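Local coordinates for protein endo-b-1,4-glucanase (Nasutitermes takasagoensis, PDB 1KS8) that probably cleaves internal beta-1,4-glucosidic linkages of cellulose, as the catalytic domain of a family 9 glycosyl hydrolase with an (alpha/alpha)6 barrel, at residues A[56-60]-A[123-129]; A[33-37]-A[130-134]; A[363-367]-A[382-386]. One frame throughout, in Å; residues are numbered along the deposited sequence.

Contact 1: A[56-60]-A[123-129]; sequences GDFVK and DHAFWGR
The backbone of D57 and F58, in an irregular loop, runs past helix 120-124, with the CA atoms of D57 and H124, like those of F58 and D123, 6.4 Å apart. The contact lies where this loop meets helix 120-124 and the turn after it, in a family 9 glycosyl hydrolase of the (alpha/alpha)6 fold, and D57 brings it near the active site: its side chain is about 6 Å from that of E412, one of two predicted active-site residues. Two carboxylates do the joining. D123 reaches back to the loop, where its OD2 accepts the backbone N-H of F58 at 2.8 Å on the syn side, an almost straight bond (168°). D57 answers in the other direction, its OD2 accepting the N-H of H124 NE2 at 2.7 Å. That bond enters on the anti side of the carboxylate, close to the imidazole plane, although the two planes stand 45° apart. The acids come near each other, D57 OD2 and D123 OD2 being 4.3 Å apart. Around this polar pair, V59 CG2 packs on D123 CB at 3.5 Å. The ring of F58, its CG anti to the carbonyl carbon (chi1 -59°), reaches F126 and G128. F58 CE1 lies 4.1 Å from F126 CE2, and the buried carbonyl oxygen G128 O meets the edge of the F58 ring in its plane, 3.3 Å from CE1.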
loop_
_atom_site.group_PDB
_atom_site.type_symbol
_atom_site.label_atom_id
_atom_site.label_comp_id
_atom_site.label_asym_id
_atom_site.label_seq_id
_atom_site.Cartn_x
_atom_site.Cartn_y
_atom_site.Cartn_z
ATOM N N GLY A 56 8.499 5.378 -8.140
ATOM C CA GLY A 56 9.134 5.500 -9.443
ATOM C C GLY A 56 10.627 5.254 -9.324
ATOM O O GLY A 56 11.362 5.321 -10.317
ATOM N N ASP A 57 11.057 4.967 -8.096
ATOM C CA ASP A 57 12.450 4.699 -7.750
ATOM C C ASP A 57 12.666 3.206 -7.521
ATOM O O ASP A 57 11.779 2.396 -7.792
ATOM C CB ASP A 57 12.824 5.482 -6.484
ATOM C CG ASP A 57 11.927 5.152 -5.296
ATOM O OD1 ASP A 57 10.869 4.510 -5.487
ATOM O OD2 ASP A 57 12.272 5.549 -4.161
ATOM N N PHE A 58 13.835 2.839 -7.007
ATOM C CA PHE A 58 14.131 1.431 -6.777
ATOM C C PHE A 58 14.509 1.101 -5.342
ATOM O O PHE A 58 15.105 0.059 -5.063
ATOM C CB PHE A 58 15.204 0.961 -7.770
ATOM C CG PHE A 58 14.795 1.140 -9.207
ATOM C CD1 PHE A 58 15.572 1.893 -10.080
ATOM C CD2 PHE A 58 13.593 0.603 -9.669
ATOM C CE1 PHE A 58 15.156 2.116 -11.395
ATOM C CE2 PHE A 58 13.166 0.818 -10.980
ATOM C CZ PHE A 58 13.950 1.577 -11.843
ATOM N N VAL A 59 14.149 1.992 -4.426
ATOM C CA VAL A 59 14.404 1.740 -3.018
ATOM C C VAL A 59 13.267 0.861 -2.513
ATOM O O VAL A 59 12.123 0.981 -2.962
ATOM C CB VAL A 59 14.386 3.041 -2.176
ATOM C CG1 VAL A 59 14.575 2.709 -0.703
ATOM C CG2 VAL A 59 15.473 3.986 -2.639
ATOM N N LYS A 60 13.592 -0.040 -1.597
ATOM C CA LYS A 60 12.589 -0.890 -0.987
ATOM C C LYS A 60 12.380 -0.303 0.416
ATOM O O LYS A 60 13.170 -0.537 1.333
ATOM C CB LYS A 60 13.080 -2.346 -0.963
ATOM C CG LYS A 60 12.934 -2.998 -2.342
ATOM C CD LYS A 60 14.025 -4.004 -2.690
ATOM C CE LYS A 60 14.028 -5.220 -1.787
ATOM N NZ LYS A 60 14.861 -6.311 -2.388
ATOM N N ASP A 123 20.092 5.945 -4.862
ATOM C CA ASP A 123 19.069 5.397 -5.739
ATOM C C ASP A 123 18.453 6.473 -6.633
ATOM O O ASP A 123 18.380 6.320 -7.852
ATOM C CB ASP A 123 17.960 4.743 -4.915
ATOM C CG ASP A 123 16.982 3.971 -5.772
ATOM O OD1 ASP A 123 17.276 2.807 -6.096
ATOM O OD2 ASP A 123 15.929 4.532 -6.133
ATOM N N HIS A 124 18.022 7.571 -6.024
ATOM C CA HIS A 124 17.374 8.639 -6.769
ATOM C C HIS A 124 18.266 9.420 -7.730
ATOM O O HIS A 124 17.766 10.090 -8.634
ATOM C CB HIS A 124 16.668 9.574 -5.786
ATOM C CG HIS A 124 15.596 8.893 -4.992
ATOM N ND1 HIS A 124 14.914 9.513 -3.967
ATOM C CD2 HIS A 124 15.091 7.639 -5.076
ATOM C CE1 HIS A 124 14.033 8.671 -3.454
ATOM N NE2 HIS A 124 14.121 7.527 -4.109
ATOM N N ALA A 125 19.579 9.323 -7.549
ATOM C CA ALA A 125 20.518 10.019 -8.424
ATOM C C ALA A 125 20.622 9.309 -9.772
ATOM O O ALA A 125 21.198 9.834 -10.725
ATOM C CB ALA A 125 21.890 10.086 -7.766
ATOM N N PHE A 126 20.054 8.110 -9.837
ATOM C CA PHE A 126 20.061 7.289 -11.039
ATOM C C PHE A 126 18.691 7.288 -11.703
ATOM O O PHE A 126 17.672 7.224 -11.020
ATOM C CB PHE A 126 20.430 5.849 -10.655
ATOM C CG PHE A 126 20.209 4.834 -11.749
ATOM C CD1 PHE A 126 21.114 4.710 -12.797
ATOM C CD2 PHE A 126 19.108 3.983 -11.713
ATOM C CE1 PHE A 126 20.928 3.751 -13.792
ATOM C CE2 PHE A 126 18.913 3.020 -12.702
ATOM C CZ PHE A 126 19.824 2.904 -13.742
ATOM N N TRP A 127 18.672 7.391 -13.030
ATOM C CA TRP A 127 17.425 7.305 -13.784
ATOM C C TRP A 127 17.689 6.312 -14.906
ATOM O O TRP A 127 18.506 6.563 -15.789
ATOM C CB TRP A 127 16.987 8.651 -14.378
ATOM C CG TRP A 127 15.596 8.564 -14.953
ATOM C CD1 TRP A 127 15.231 8.007 -16.148
ATOM C CD2 TRP A 127 14.375 8.923 -14.293
ATOM N NE1 TRP A 127 13.860 7.989 -16.269
ATOM C CE2 TRP A 127 13.309 8.543 -15.143
ATOM C CE3 TRP A 127 14.078 9.521 -13.061
ATOM C CZ2 TRP A 127 11.967 8.741 -14.797
ATOM C CZ3 TRP A 127 12.745 9.718 -12.716
ATOM C CH2 TRP A 127 11.705 9.327 -13.583
ATOM N N GLY A 128 17.006 5.174 -14.855
ATOM C CA GLY A 128 17.197 4.154 -15.868
ATOM C C GLY A 128 16.496 2.872 -15.473
ATOM O O GLY A 128 15.649 2.876 -14.582
ATOM N N ARG A 129 16.845 1.774 -16.135
ATOM C CA ARG A 129 16.232 0.480 -15.844
ATOM C C ARG A 129 16.828 -0.096 -14.562
ATOM O O ARG A 129 18.024 0.028 -14.316
ATOM C CB ARG A 129 16.462 -0.480 -17.014
ATOM C CG ARG A 129 15.773 -0.053 -18.308
ATOM C CD ARG A 129 16.148 -0.964 -19.470
ATOM N NE ARG A 129 17.544 -0.774 -19.845
ATOM C CZ ARG A 129 17.958 -0.118 -20.925
ATOM N NH1 ARG A 129 17.087 0.416 -21.775
ATOM N NH2 ARG A 129 19.255 0.028 -21.140
#

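Contact 2: A[33-37]-A[130-134]; sequences RKDSA and PEDMT
R33 lays its guanidinium obliquely against the ring of P130, with NH2 3.7 Å from P130 CG, where loop 33-37 meets the short 3-10 turn 130-132. Bends at chi2 and chi3 fold the arginine chain back, and NH1 is held by the carbonyl oxygens of R20 and A18. The link from R33 NE to the opposite segment is a water 2.8 Å away, in the guanidinium plane, which also accepts the N-H of K34 and donates to E131 OE1 at 2.7 Å. Arginine and glutamate thus communicate through solvent and form no direct salt bridge. K34 offers its aliphatic part, CG lying 3.5 Å from E131 OE2, while its amine turns away to T31 O. D35 takes part through its carbonyl oxygen, 3.3 Å from E131 CB. At S36 the CA traces come nearest, 4.3 Å between S36 and E131. S36 OG sits between the backbone N and the carbonyl carbon (chi1 69°) and rests 3.5 Å from P130 CB. A37 closes the segment: its N-H gives to a second water that donates to P130 O, and its CB meets M133 CE at 4.3 Å. No direct hydrogen bond crosses, so van der Waals contacts and two waters join a loop that follows helix 5-18 to the connection between helix 120-124 and strand 139-142, with S362 of helix 361-364 touching both R33 and P130.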
loop_
_atom_site.group_PDB
_atom_site.type_symbol
_atom_site.label_atom_id
_atom_site.label_comp_id
_atom_site.label_asym_id
_atom_site.label_seq_id
_atom_site.Cartn_x
_atom_site.Cartn_y
_atom_site.Cartn_z
ATOM N N ARG A 33 9.408 -5.617 -17.883
ATOM C CA ARG A 33 10.188 -5.552 -16.649
ATOM C C ARG A 33 11.102 -6.778 -16.637
ATOM O O ARG A 33 10.692 -7.869 -17.047
ATOM C CB ARG A 33 9.277 -5.578 -15.415
ATOM C CG ARG A 33 8.684 -4.230 -15.008
ATOM C CD ARG A 33 9.770 -3.212 -14.671
ATOM N NE ARG A 33 10.909 -3.847 -14.012
ATOM C CZ ARG A 33 10.894 -4.345 -12.780
ATOM N NH1 ARG A 33 9.794 -4.273 -12.039
ATOM N NH2 ARG A 33 11.972 -4.957 -12.306
ATOM N N LYS A 34 12.332 -6.597 -16.166
ATOM C CA LYS A 34 13.309 -7.682 -16.129
ATOM C C LYS A 34 13.875 -7.918 -14.733
ATOM O O LYS A 34 13.701 -7.099 -13.834
ATOM C CB LYS A 34 14.468 -7.362 -17.076
ATOM C CG LYS A 34 14.048 -6.987 -18.489
ATOM C CD LYS A 34 13.323 -8.126 -19.182
ATOM C CE LYS A 34 12.823 -7.692 -20.550
ATOM N NZ LYS A 34 12.065 -8.766 -21.249
ATOM N N ASP A 35 14.561 -9.045 -14.564
ATOM C CA ASP A 35 15.179 -9.374 -13.285
ATOM C C ASP A 35 16.103 -8.227 -12.879
ATOM O O ASP A 35 16.836 -7.686 -13.709
ATOM C CB ASP A 35 16.007 -10.660 -13.397
ATOM C CG ASP A 35 15.165 -11.880 -13.714
ATOM O OD1 ASP A 35 13.922 -11.806 -13.634
ATOM O OD2 ASP A 35 15.765 -12.930 -14.035
ATOM N N SER A 36 16.088 -7.868 -11.599
ATOM C CA SER A 36 16.924 -6.774 -11.124
ATOM C C SER A 36 17.123 -6.840 -9.620
ATOM O O SER A 36 16.433 -7.590 -8.927
ATOM C CB SER A 36 16.283 -5.431 -11.481
ATOM O OG SER A 36 15.101 -5.214 -10.725
ATOM N N ALA A 37 18.067 -6.040 -9.128
ATOM C CA ALA A 37 18.377 -5.977 -7.704
ATOM C C ALA A 37 18.595 -7.376 -7.146
ATOM O O ALA A 37 18.141 -7.699 -6.045
ATOM C CB ALA A 37 17.241 -5.278 -6.958
ATOM N N PRO A 130 16.002 -0.747 -13.729
ATOM C CA PRO A 130 16.554 -1.300 -12.487
ATOM C C PRO A 130 17.671 -2.321 -12.681
ATOM O O PRO A 130 18.607 -2.379 -11.875
ATOM C CB PRO A 130 15.322 -1.874 -11.781
ATOM C CG PRO A 130 14.393 -2.217 -12.906
ATOM C CD PRO A 130 14.570 -1.067 -13.873
ATOM N N GLU A 131 17.586 -3.112 -13.747
ATOM C CA GLU A 131 18.611 -4.114 -14.020
ATOM C C GLU A 131 19.948 -3.469 -14.387
ATOM O O GLU A 131 20.974 -4.148 -14.430
ATOM C CB GLU A 131 18.168 -5.056 -15.151
ATOM C CG GLU A 131 17.851 -4.358 -16.471
ATOM C CD GLU A 131 16.378 -4.026 -16.637
ATOM O OE1 GLU A 131 15.713 -3.681 -15.633
ATOM O OE2 GLU A 131 15.887 -4.100 -17.785
ATOM N N ASP A 132 19.937 -2.163 -14.644
ATOM C CA ASP A 132 21.161 -1.447 -15.004
ATOM C C ASP A 132 21.838 -0.742 -13.828
ATOM O O ASP A 132 22.873 -0.097 -14.001
ATOM C CB ASP A 132 20.882 -0.415 -16.105
ATOM C CG ASP A 132 20.539 -1.052 -17.440
ATOM O OD1 ASP A 132 20.795 -2.261 -17.622
ATOM O OD2 ASP A 132 20.020 -0.329 -18.316
ATOM N N MET A 133 21.261 -0.852 -12.634
ATOM C CA MET A 133 21.850 -0.212 -11.459
ATOM C C MET A 133 23.230 -0.780 -11.165
ATOM O O MET A 133 23.444 -1.984 -11.269
ATOM C CB MET A 133 20.968 -0.415 -10.223
ATOM C CG MET A 133 19.632 0.307 -10.260
ATOM S SD MET A 133 18.792 0.250 -8.663
ATOM C CE MET A 133 18.132 -1.415 -8.683
ATOM N N THR A 134 24.161 0.092 -10.793
ATOM C CA THR A 134 25.515 -0.338 -10.465
ATOM C C THR A 134 25.971 0.253 -9.135
ATOM O O THR A 134 27.075 -0.039 -8.670
ATOM C CB THR A 134 26.528 0.082 -11.550
ATOM O OG1 THR A 134 26.602 1.510 -11.614
ATOM C CG2 THR A 134 26.108 -0.463 -12.907
HETATM O O HOH W 1 13.047 -3.737 -15.762
HETATM O O HOH W 2 19.932 -4.361 -10.465
#

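Contact 3: A[363-367]-A[382-386]; sequences SSCPP and PNYHV
Two direct hydrogen bonds tie S363 to the segment 382-386. Its carbonyl oxygen accepts the backbone N-H of H385 at 2.8 Å, the donor lying nearly on the line of the C=O bond (161°). On the side chain, N383 ND2 donates to S363 OG at 3.0 Å with the hydroxyl oxygen in the amide plane. Further partners fix both groups: H360 ND1 bonds the S363 hydroxyl, P358 O the N383 amide nitrogen, and R405 NE the amide oxygen. Both ends of the N383 amide are therefore engaged, which settles its flip and its rotation.

Solvent supplies a second kind of link. One water donates to S364 O at 2.6 Å and accepts the N-H of Y384; another probably donates to P366 O and lies 2.9 Å from H385 NE2, in the plane of the imidazole.

Ring packing covers the outer part. Y384, with CG anti to the backbone N (chi1 -172°), lays one face of its ring against the two prolines. P366 CA makes a CH-pi contact 3.8 Å from the ring centroid and 16° off its normal, while P367 CD lies 3.4 Å from Y384 CZ. Within its own segment, Y384 CD1 stands 3.4 Å above the plane of the H385 ring, offset toward its rim, and H385 also stacks with W32.

The contact joins the short, weakly bonded helix 361-364 and the C365-C372 disulfide region to the loop before helix 408-411 in the family 9 fold, with the N383 side chain about 7 Å from that of D403, a predicted active-site residue.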
loop_
_atom_site.group_PDB
_atom_site.type_symbol
_atom_site.label_atom_id
_atom_site.label_comp_id
_atom_site.label_asym_id
_atom_site.label_seq_id
_atom_site.Cartn_x
_atom_site.Cartn_y
_atom_site.Cartn_z
ATOM N N SER A 363 9.190 2.345 -16.438
ATOM C CA SER A 363 8.267 2.485 -17.560
ATOM C C SER A 363 8.725 3.527 -18.582
ATOM O O SER A 363 8.315 3.488 -19.737
ATOM C CB SER A 363 6.854 2.830 -17.065
ATOM O OG SER A 363 6.814 4.084 -16.409
ATOM N N SER A 364 9.576 4.458 -18.164
ATOM C CA SER A 364 10.052 5.494 -19.079
ATOM C C SER A 364 11.105 4.975 -20.051
ATOM O O SER A 364 11.329 5.551 -21.116
ATOM C CB SER A 364 10.660 6.657 -18.292
ATOM O OG SER A 364 11.961 6.328 -17.817
ATOM N N CYS A 365 11.742 3.875 -19.685
ATOM C CA CYS A 365 12.820 3.321 -20.485
ATOM C C CYS A 365 12.489 2.502 -21.714
ATOM O O CYS A 365 11.555 1.707 -21.717
ATOM C CB CYS A 365 13.709 2.460 -19.600
ATOM S SG CYS A 365 14.579 3.343 -18.279
ATOM N N PRO A 366 13.269 2.692 -22.788
ATOM C CA PRO A 366 13.041 1.925 -24.012
ATOM C C PRO A 366 13.685 0.575 -23.700
ATOM O O PRO A 366 14.359 0.431 -22.676
ATOM C CB PRO A 366 13.821 2.716 -25.056
ATOM C CG PRO A 366 14.990 3.231 -24.264
ATOM C CD PRO A 366 14.322 3.705 -22.987
ATOM N N PRO A 367 13.489 -0.435 -24.554
ATOM C CA PRO A 367 14.125 -1.711 -24.221
ATOM C C PRO A 367 15.628 -1.683 -24.470
ATOM O O PRO A 367 16.116 -0.911 -25.300
ATOM C CB PRO A 367 13.404 -2.699 -25.130
ATOM C CG PRO A 367 13.107 -1.871 -26.343
ATOM C CD PRO A 367 12.649 -0.554 -25.758
ATOM N N PRO A 382 5.939 10.591 -24.353
ATOM C CA PRO A 382 5.299 9.863 -23.256
ATOM C C PRO A 382 6.203 8.705 -22.837
ATOM O O PRO A 382 7.080 8.291 -23.602
ATOM C CB PRO A 382 3.990 9.381 -23.880
ATOM C CG PRO A 382 4.330 9.244 -25.333
ATOM C CD PRO A 382 5.144 10.485 -25.590
ATOM N N ASN A 383 6.012 8.196 -21.624
ATOM C CA ASN A 383 6.817 7.073 -21.154
ATOM C C ASN A 383 6.714 5.956 -22.182
ATOM O O ASN A 383 5.620 5.624 -22.640
ATOM C CB ASN A 383 6.313 6.586 -19.792
ATOM C CG ASN A 383 6.783 7.462 -18.649
ATOM O OD1 ASN A 383 6.959 8.668 -18.807
ATOM N ND2 ASN A 383 6.979 6.857 -17.481
ATOM N N TYR A 384 7.857 5.380 -22.538
ATOM C CA TYR A 384 7.906 4.317 -23.535
ATOM C C TYR A 384 6.908 3.195 -23.263
ATOM O O TYR A 384 6.194 2.762 -24.169
ATOM C CB TYR A 384 9.328 3.755 -23.625
ATOM C CG TYR A 384 9.523 2.777 -24.759
ATOM C CD1 TYR A 384 9.139 1.446 -24.628
ATOM C CD2 TYR A 384 10.079 3.189 -25.971
ATOM C CE1 TYR A 384 9.304 0.542 -25.672
ATOM C CE2 TYR A 384 10.248 2.291 -27.027
ATOM C CZ TYR A 384 9.859 0.969 -26.865
ATOM O OH TYR A 384 10.030 0.064 -27.892
ATOM N N HIS A 385 6.862 2.725 -22.021
ATOM C CA HIS A 385 5.937 1.663 -21.637
ATOM C C HIS A 385 4.737 2.256 -20.915
ATOM O O HIS A 385 4.883 3.157 -20.089
ATOM C CB HIS A 385 6.599 0.671 -20.678
ATOM C CG HIS A 385 7.868 0.067 -21.190
ATOM N ND1 HIS A 385 7.901 -0.816 -22.247
ATOM C CD2 HIS A 385 9.148 0.201 -20.769
ATOM C CE1 HIS A 385 9.148 -1.202 -22.453
ATOM N NE2 HIS A 385 9.925 -0.599 -21.570
ATOM N N VAL A 386 3.551 1.749 -21.227
ATOM C CA VAL A 386 2.347 2.203 -20.552
ATOM C C VAL A 386 2.343 1.508 -19.191
ATOM O O VAL A 386 2.449 0.282 -19.112
ATOM C CB VAL A 386 1.081 1.816 -21.348
ATOM C CG1 VAL A 386 -0.167 2.091 -20.521
ATOM C CG2 VAL A 386 1.033 2.610 -22.645
HETATM O O HOH W 3 9.879 7.538 -21.864
HETATM O O HOH W 4 12.655 -0.945 -20.781
#

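From the N terminus, the chain first passes 33-37 and then 56-60, both in the long connection after helix 5-18. It next runs through helices 62-78, 80-85 and 89-106 before reaching 123-129, where contact 1 closes, and 130-134, where contact 2 closes directly afterwards. Contact 1 is thus nested within the loop of contact 2, and the two touch as F58 and F126 pack on P130 and M133. Contact 3 follows in series, closing a short, disulfide-bearing loop after helix 361-364. It adjoins contact 1 through R129, W127 and C365, but stays about 6 Å from contact 2 at the nearest atoms. Together they bind three loop regions on one side of the chain's centre.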